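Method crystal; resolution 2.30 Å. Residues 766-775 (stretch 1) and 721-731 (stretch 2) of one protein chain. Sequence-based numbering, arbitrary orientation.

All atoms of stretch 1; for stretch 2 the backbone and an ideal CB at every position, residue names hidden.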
ATOM      1  N   ILE A 766     -10.681  -4.398  13.503  1.00 52.39           N
ATOM      2  CA  ILE A 766     -10.795  -3.109  14.182  1.00 54.55           C
ATOM      3  C   ILE A 766     -12.035  -3.079  15.063  1.00 53.79           C
ATOM      4  O   ILE A 766     -11.984  -2.618  16.207  1.00 53.12           O
ATOM      5  CB  ILE A 766     -10.815  -1.952  13.167  1.00 54.50           C
ATOM      6  CG1 ILE A 766      -9.494  -1.849  12.412  1.00 54.04           C
ATOM      7  CG2 ILE A 766     -11.075  -0.645  13.882  1.00 55.40           C
ATOM      8  CD1 ILE A 766      -9.558  -0.871  11.252  1.00 52.91           C
ATOM      9  N   SER A 767     -13.168  -3.564  14.548  1.00 55.90           N
ATOM     10  CA  SER A 767     -14.408  -3.496  15.317  1.00 57.24           C
ATOM     11  C   SER A 767     -14.388  -4.469  16.490  1.00 58.59           C
ATOM     12  O   SER A 767     -14.888  -4.150  17.579  1.00 58.69           O
ATOM     13  CB  SER A 767     -15.607  -3.764  14.408  1.00 62.72           C
ATOM     14  OG  SER A 767     -15.537  -5.054  13.832  1.00 67.39           O
ATOM     15  N   THR A 768     -13.821  -5.662  16.287  1.00 58.69           N
ATOM     16  CA  THR A 768     -13.676  -6.614  17.386  1.00 57.38           C
ATOM     17  C   THR A 768     -12.808  -6.032  18.496  1.00 56.97           C
ATOM     18  O   THR A 768     -13.196  -6.026  19.677  1.00 59.12           O
ATOM     19  CB  THR A 768     -13.081  -7.921  16.860  1.00 54.22           C
ATOM     20  OG1 THR A 768     -13.911  -8.438  15.811  1.00 55.83           O
ATOM     21  CG2 THR A 768     -12.975  -8.954  17.973  1.00 49.95           C
ATOM     22  N   GLN A 769     -11.630  -5.520  18.128  1.00 54.93           N
ATOM     23  CA  GLN A 769     -10.784  -4.838  19.099  1.00 57.87           C
ATOM     24  C   GLN A 769     -11.506  -3.660  19.737  1.00 58.55           C
ATOM     25  O   GLN A 769     -11.272  -3.352  20.907  1.00 61.04           O
ATOM     26  CB  GLN A 769      -9.489  -4.370  18.434  1.00 56.25           C
ATOM     27  CG  GLN A 769      -8.610  -5.499  17.927  1.00 61.41           C
ATOM     28  CD  GLN A 769      -7.329  -4.997  17.286  1.00 66.51           C
ATOM     29  OE1 GLN A 769      -6.971  -3.826  17.418  1.00 72.76           O
ATOM     30  NE2 GLN A 769      -6.633  -5.883  16.584  1.00 67.26           N
ATOM     31  N   LEU A 770     -12.394  -3.001  18.991  1.00 54.92           N
ATOM     32  CA  LEU A 770     -13.144  -1.878  19.544  1.00 52.17           C
ATOM     33  C   LEU A 770     -14.058  -2.340  20.669  1.00 51.37           C
ATOM     34  O   LEU A 770     -14.097  -1.730  21.743  1.00 56.09           O
ATOM     35  CB  LEU A 770     -13.953  -1.185  18.445  1.00 53.06           C
ATOM     36  CG  LEU A 770     -14.847  -0.030  18.907  1.00 52.68           C
ATOM     37  CD1 LEU A 770     -14.013   1.148  19.391  1.00 53.93           C
ATOM     38  CD2 LEU A 770     -15.792   0.400  17.799  1.00 49.67           C
ATOM     39  N   LYS A 771     -14.805  -3.424  20.440  1.00 44.23           N
ATOM     40  CA  LYS A 771     -15.695  -3.923  21.484  1.00 45.96           C
ATOM     41  C   LYS A 771     -14.908  -4.391  22.701  1.00 52.60           C
ATOM     42  O   LYS A 771     -15.281  -4.090  23.843  1.00 56.87           O
ATOM     43  CB  LYS A 771     -16.569  -5.052  20.937  1.00 52.35           C
ATOM     44  CG  LYS A 771     -17.560  -4.597  19.880  1.00 58.85           C
ATOM     45  CD  LYS A 771     -18.503  -5.717  19.487  1.00 63.31           C
ATOM     46  CE  LYS A 771     -17.753  -6.875  18.857  1.00 60.54           C
ATOM     47  NZ  LYS A 771     -18.681  -7.971  18.467  1.00 61.04           N
ATOM     48  N   ILE A 772     -13.806  -5.113  22.480  1.00 49.33           N
ATOM     49  CA  ILE A 772     -13.006  -5.589  23.607  1.00 50.91           C
ATOM     50  C   ILE A 772     -12.450  -4.413  24.404  1.00 49.61           C
ATOM     51  O   ILE A 772     -12.556  -4.365  25.637  1.00 51.46           O
ATOM     52  CB  ILE A 772     -11.884  -6.521  23.115  1.00 52.76           C
ATOM     53  CG1 ILE A 772     -12.479  -7.782  22.485  1.00 59.79           C
ATOM     54  CG2 ILE A 772     -10.950  -6.879  24.260  1.00 51.74           C
ATOM     55  CD1 ILE A 772     -11.446  -8.730  21.914  1.00 64.64           C
ATOM     56  N   LEU A 773     -11.859  -3.437  23.710  1.00 48.08           N
ATOM     57  CA  LEU A 773     -11.195  -2.334  24.396  1.00 48.72           C
ATOM     58  C   LEU A 773     -12.191  -1.415  25.087  1.00 69.11           C
ATOM     59  O   LEU A 773     -11.880  -0.847  26.141  1.00 73.61           O
ATOM     60  CB  LEU A 773     -10.334  -1.547  23.408  1.00 47.20           C
ATOM     61  CG  LEU A 773      -9.127  -2.304  22.841  1.00 53.23           C
ATOM     62  CD1 LEU A 773      -8.449  -1.506  21.731  1.00 52.84           C
ATOM     63  CD2 LEU A 773      -8.140  -2.651  23.938  1.00 49.68           C
ATOM     64  N   ALA A 774     -13.385  -1.245  24.511  1.00 61.05           N
ATOM     65  CA  ALA A 774     -14.425  -0.482  25.189  1.00 54.54           C
ATOM     66  C   ALA A 774     -14.926  -1.216  26.425  1.00 51.20           C
ATOM     67  O   ALA A 774     -15.221  -0.588  27.449  1.00 52.79           O
ATOM     68  CB  ALA A 774     -15.578  -0.197  24.232  1.00 55.01           C
ATOM     69  N   THR A 775     -15.036  -2.548  26.350  1.00 51.59           N
ATOM     70  CA  THR A 775     -15.415  -3.312  27.536  1.00 60.73           C
ATOM     71  C   THR A 775     -14.355  -3.197  28.625  1.00 61.13           C
ATOM     72  O   THR A 775     -14.683  -3.139  29.817  1.00 63.97           O
ATOM     73  CB  THR A 775     -15.655  -4.777  27.168  1.00 63.35           C
ATOM     74  OG1 THR A 775     -16.670  -4.857  26.162  1.00 64.39           O
ATOM     75  CG2 THR A 775     -16.101  -5.570  28.389  1.00 57.01           C
ATOM     76  N   UNK A 721     -23.607   2.535  28.533  1.00 69.55           N
ATOM     77  CA  UNK A 721     -23.709   3.308  27.300  1.00 68.17           C
ATOM     78  C   UNK A 721     -22.452   3.157  26.455  1.00 64.44           C
ATOM     79  O   UNK A 721     -22.523   3.121  25.220  1.00 62.65           O
ATOM     80  CB  UNK A 721     -23.958   4.785  27.614  1.00 68.17           C
ATOM     81  N   UNK A 722     -21.288   3.053  27.102  1.00 66.47           N
ATOM     82  CA  UNK A 722     -20.044   2.860  26.363  1.00 61.39           C
ATOM     83  C   UNK A 722     -20.018   1.501  25.673  1.00 59.03           C
ATOM     84  O   UNK A 722     -19.704   1.404  24.480  1.00 59.41           O
ATOM     85  CB  UNK A 722     -18.842   2.996  27.300  1.00 61.39           C
ATOM     86  N   UNK A 723     -20.353   0.439  26.407  1.00 60.76           N
ATOM     87  CA  UNK A 723     -20.307  -0.904  25.834  1.00 61.34           C
ATOM     88  C   UNK A 723     -21.336  -1.046  24.719  1.00 62.29           C
ATOM     89  O   UNK A 723     -21.017  -1.485  23.603  1.00 64.75           O
ATOM     90  CB  UNK A 723     -20.549  -1.959  26.916  1.00 61.34           C
ATOM     91  N   UNK A 724     -22.586  -0.672  25.006  1.00 59.93           N
ATOM     92  CA  UNK A 724     -23.644  -0.750  24.004  1.00 60.15           C
ATOM     93  C   UNK A 724     -23.304   0.084  22.777  1.00 58.10           C
ATOM     94  O   UNK A 724     -23.535  -0.346  21.640  1.00 61.17           O
ATOM     95  CB  UNK A 724     -24.976  -0.289  24.599  1.00 60.15           C
ATOM     96  N   UNK A 725     -22.745   1.278  22.987  1.00 56.55           N
ATOM     97  CA  UNK A 725     -22.367   2.122  21.860  1.00 58.89           C
ATOM     98  C   UNK A 725     -21.276   1.464  21.022  1.00 59.60           C
ATOM     99  O   UNK A 725     -21.307   1.531  19.787  1.00 57.80           O
ATOM    100  CB  UNK A 725     -21.897   3.491  22.355  1.00 58.89           C
ATOM    101  N   UNK A 726     -20.307   0.817  21.676  1.00 58.64           N
ATOM    102  CA  UNK A 726     -19.270   0.102  20.937  1.00 53.51           C
ATOM    103  C   UNK A 726     -19.865  -1.017  20.097  1.00 53.80           C
ATOM    104  O   UNK A 726     -19.476  -1.205  18.937  1.00 53.38           O
ATOM    105  CB  UNK A 726     -18.224  -0.465  21.899  1.00 53.51           C
ATOM    106  N   UNK A 727     -20.810  -1.771  20.662  1.00 57.05           N
ATOM    107  CA  UNK A 727     -21.433  -2.847  19.897  1.00 60.02           C
ATOM    108  C   UNK A 727     -22.230  -2.298  18.716  1.00 63.42           C
ATOM    109  O   UNK A 727     -22.218  -2.879  17.622  1.00 65.66           O
ATOM    110  CB  UNK A 727     -22.342  -3.682  20.801  1.00 60.02           C
ATOM    111  N   UNK A 728     -22.916  -1.168  18.913  1.00 62.71           N
ATOM    112  CA  UNK A 728     -23.659  -0.558  17.814  1.00 66.68           C
ATOM    113  C   UNK A 728     -22.722  -0.085  16.708  1.00 65.40           C
ATOM    114  O   UNK A 728     -23.019  -0.255  15.517  1.00 66.40           O
ATOM    115  CB  UNK A 728     -24.499   0.614  18.326  1.00 66.68           C
ATOM    116  N   UNK A 729     -21.581   0.502  17.079  1.00 61.25           N
ATOM    117  CA  UNK A 729     -20.598   0.906  16.078  1.00 57.99           C
ATOM    118  C   UNK A 729     -20.054  -0.312  15.344  1.00 60.81           C
ATOM    119  O   UNK A 729     -19.789  -0.262  14.137  1.00 63.23           O
ATOM    120  CB  UNK A 729     -19.455   1.688  16.729  1.00 57.99           C
ATOM    121  N   UNK A 730     -19.886  -1.429  16.057  1.00 63.02           N
ATOM    122  CA  UNK A 730     -19.398  -2.645  15.416  1.00 64.44           C
ATOM    123  C   UNK A 730     -20.394  -3.159  14.384  1.00 63.57           C
ATOM    124  O   UNK A 730     -20.014  -3.530  13.266  1.00 61.42           O
ATOM    125  CB  UNK A 730     -19.121  -3.725  16.464  1.00 64.44           C
ATOM    126  N   UNK A 731     -21.681  -3.186  14.742  1.00 66.93           N
ATOM    127  CA  UNK A 731     -22.698  -3.634  13.794  1.00 74.02           C
ATOM    128  C   UNK A 731     -22.779  -2.699  12.591  1.00 75.40           C
ATOM    129  O   UNK A 731     -22.914  -3.153  11.443  1.00 77.17           O
ATOM    130  CB  UNK A 731     -24.062  -3.726  14.481  1.00 74.02           C
TER

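The two helices run antiparallel, 177° between their directions, with axes 8.9 Å apart at closest approach. That spacing leaves little room at 726 and 730.

Position 721 has nothing of stretch 1 within 5.5 Å of its ideal CB. Almost any helix-compatible residue would suit. It is Asp-721, which forms a salt bridge with the residue at 724.

Position 722 points toward stretch 1, its ideal CB 5.1 Å from Ala-774 O. The methyl of Ala-774 leaves room, so a medium or large apolar side chain could fit. It is Leu-722, with chi1 t and chi2 p. Its CD1 lies 4.1 Å from Ala-774 CB, and its CD2 lies 3.7 Å from Ala-774 O.

Position 723 points sideways, its ideal CB 4.9 Å from Thr-775 OG1. That hydroxyl already donates to Lys-771 O within its own helix, at 2.8 Å from OG1 to O. An apolar or a polar side chain could serve. It is Ile-723, whose CG2 is 4.2 Å from Thr-775 OG1.

Position 724 meets nothing of stretch 1, and many residues would suit. It is Arg-724. NH2 bonds to Asp-721 OD1 at 3.0 Å, and NH1 to OE1 of residue 728 at 3.2 Å; both are salt bridges.

Position 725 is also out of reach, so stretch 1 sets no preference. It is Met-725.

Position 726 points toward stretch 1. Its ideal CB is 3.5 Å from Ala-774 CB and 4.3 Å from both Lys-771 CA and Leu-770 O. Little room remains, so glycine, alanine or perhaps serine would suit. It is Ala-726, and its methyl packs against that of Ala-774.

Position 727 points away, but its ideal CB is 4.5 Å from Lys-771 CD. A flexible chain with an aliphatic stem would suit, and so would an acidic one near that lysine's charge. It is Lys-727, whose CG is 4.1 Å from Lys-771 CD.

Position 728 points away and is unconstrained by stretch 1. It is Glu-728, a second acidic partner of Arg-724 beside Asp-721.

Position 729 points sideways, its ideal CB 4.0 Å from Leu-770 CD2. Valine, isoleucine or leucine would suit. It is Ile-729, whose CG2 packs 3.7 Å from Leu-770 CD2.

Position 730 points toward stretch 1. Its ideal CB is 3.7 Å from Lys-771 CD and 4.1 Å from Ser-767 CB. A small residue fits best. It is Ala-730, in contact with both.

Position 731 points away, leaving the choice open. It is Leu-731, which does not touch stretch 1.

Stretch 2, residues 721-731: DLIRMAKEIAL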
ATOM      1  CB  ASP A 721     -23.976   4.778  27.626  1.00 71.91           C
ATOM      2  CG  ASP A 721     -25.303   4.988  28.337  1.00 79.64           C
ATOM      3  OD1 ASP A 721     -26.234   4.192  28.096  1.00 82.53           O
ATOM      4  OD2 ASP A 721     -25.414   5.942  29.137  1.00 82.43           O
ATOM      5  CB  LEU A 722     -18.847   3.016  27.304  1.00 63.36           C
ATOM      6  CG  LEU A 722     -17.472   2.635  26.748  1.00 65.22           C
ATOM      7  CD1 LEU A 722     -17.189   3.344  25.429  1.00 60.34           C
ATOM      8  CD2 LEU A 722     -16.382   2.938  27.766  1.00 65.99           C
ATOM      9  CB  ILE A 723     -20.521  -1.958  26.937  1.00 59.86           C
ATOM     10  CG1 ILE A 723     -19.403  -1.869  27.977  1.00 62.12           C
ATOM     11  CG2 ILE A 723     -20.606  -3.349  26.335  1.00 54.91           C
ATOM     12  CD1 ILE A 723     -19.583  -2.807  29.152  1.00 64.69           C
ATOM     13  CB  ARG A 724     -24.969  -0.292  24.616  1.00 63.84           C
ATOM     14  CG  ARG A 724     -26.111  -0.178  23.628  1.00 65.57           C
ATOM     15  CD  ARG A 724     -27.370   0.324  24.314  1.00 70.39           C
ATOM     16  NE  ARG A 724     -27.138   1.583  25.017  1.00 70.02           N
ATOM     17  CZ  ARG A 724     -27.202   2.780  24.443  1.00 69.62           C
ATOM     18  NH1 ARG A 724     -27.490   2.883  23.151  1.00 73.83           N
ATOM     19  NH2 ARG A 724     -26.978   3.875  25.158  1.00 62.72           N
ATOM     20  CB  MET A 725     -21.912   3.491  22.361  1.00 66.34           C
ATOM     21  CG  MET A 725     -21.690   4.499  21.252  1.00 72.54           C
ATOM     22  SD  MET A 725     -23.140   4.644  20.191  1.00 78.17           S
ATOM     23  CE  MET A 725     -24.354   5.255  21.354  1.00 79.44           C
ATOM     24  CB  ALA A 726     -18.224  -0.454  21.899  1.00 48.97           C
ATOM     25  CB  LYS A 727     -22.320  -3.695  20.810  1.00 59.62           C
ATOM     26  CG  LYS A 727     -21.551  -4.401  21.916  1.00 63.25           C
ATOM     27  CD  LYS A 727     -22.322  -5.594  22.464  1.00 70.57           C
ATOM     28  CE  LYS A 727     -22.786  -5.357  23.892  1.00 72.26           C
ATOM     29  NZ  LYS A 727     -23.547  -6.525  24.418  1.00 75.33           N
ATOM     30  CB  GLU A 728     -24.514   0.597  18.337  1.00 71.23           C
ATOM     31  CG  GLU A 728     -25.877   0.158  18.857  1.00 80.34           C
ATOM     32  CD  GLU A 728     -26.539   1.197  19.745  1.00 88.07           C
ATOM     33  OE1 GLU A 728     -27.197   0.801  20.730  1.00 95.07           O
ATOM     34  OE2 GLU A 728     -26.398   2.405  19.462  1.00 88.02           O
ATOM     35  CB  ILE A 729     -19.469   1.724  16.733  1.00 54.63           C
ATOM     36  CG1 ILE A 729     -20.015   3.038  17.285  1.00 51.89           C
ATOM     37  CG2 ILE A 729     -18.352   2.004  15.736  1.00 55.76           C
ATOM     38  CD1 ILE A 729     -18.979   3.873  17.995  1.00 52.98           C
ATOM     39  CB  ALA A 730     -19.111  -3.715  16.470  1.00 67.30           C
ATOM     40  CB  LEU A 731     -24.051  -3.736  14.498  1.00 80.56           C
ATOM     41  CG  LEU A 731     -25.208  -4.355  13.712  1.00 89.17           C
ATOM     42  CD1 LEU A 731     -24.827  -5.731  13.192  1.00 89.69           C
ATOM     43  CD2 LEU A 731     -26.453  -4.436  14.584  1.00 93.72           C
TER
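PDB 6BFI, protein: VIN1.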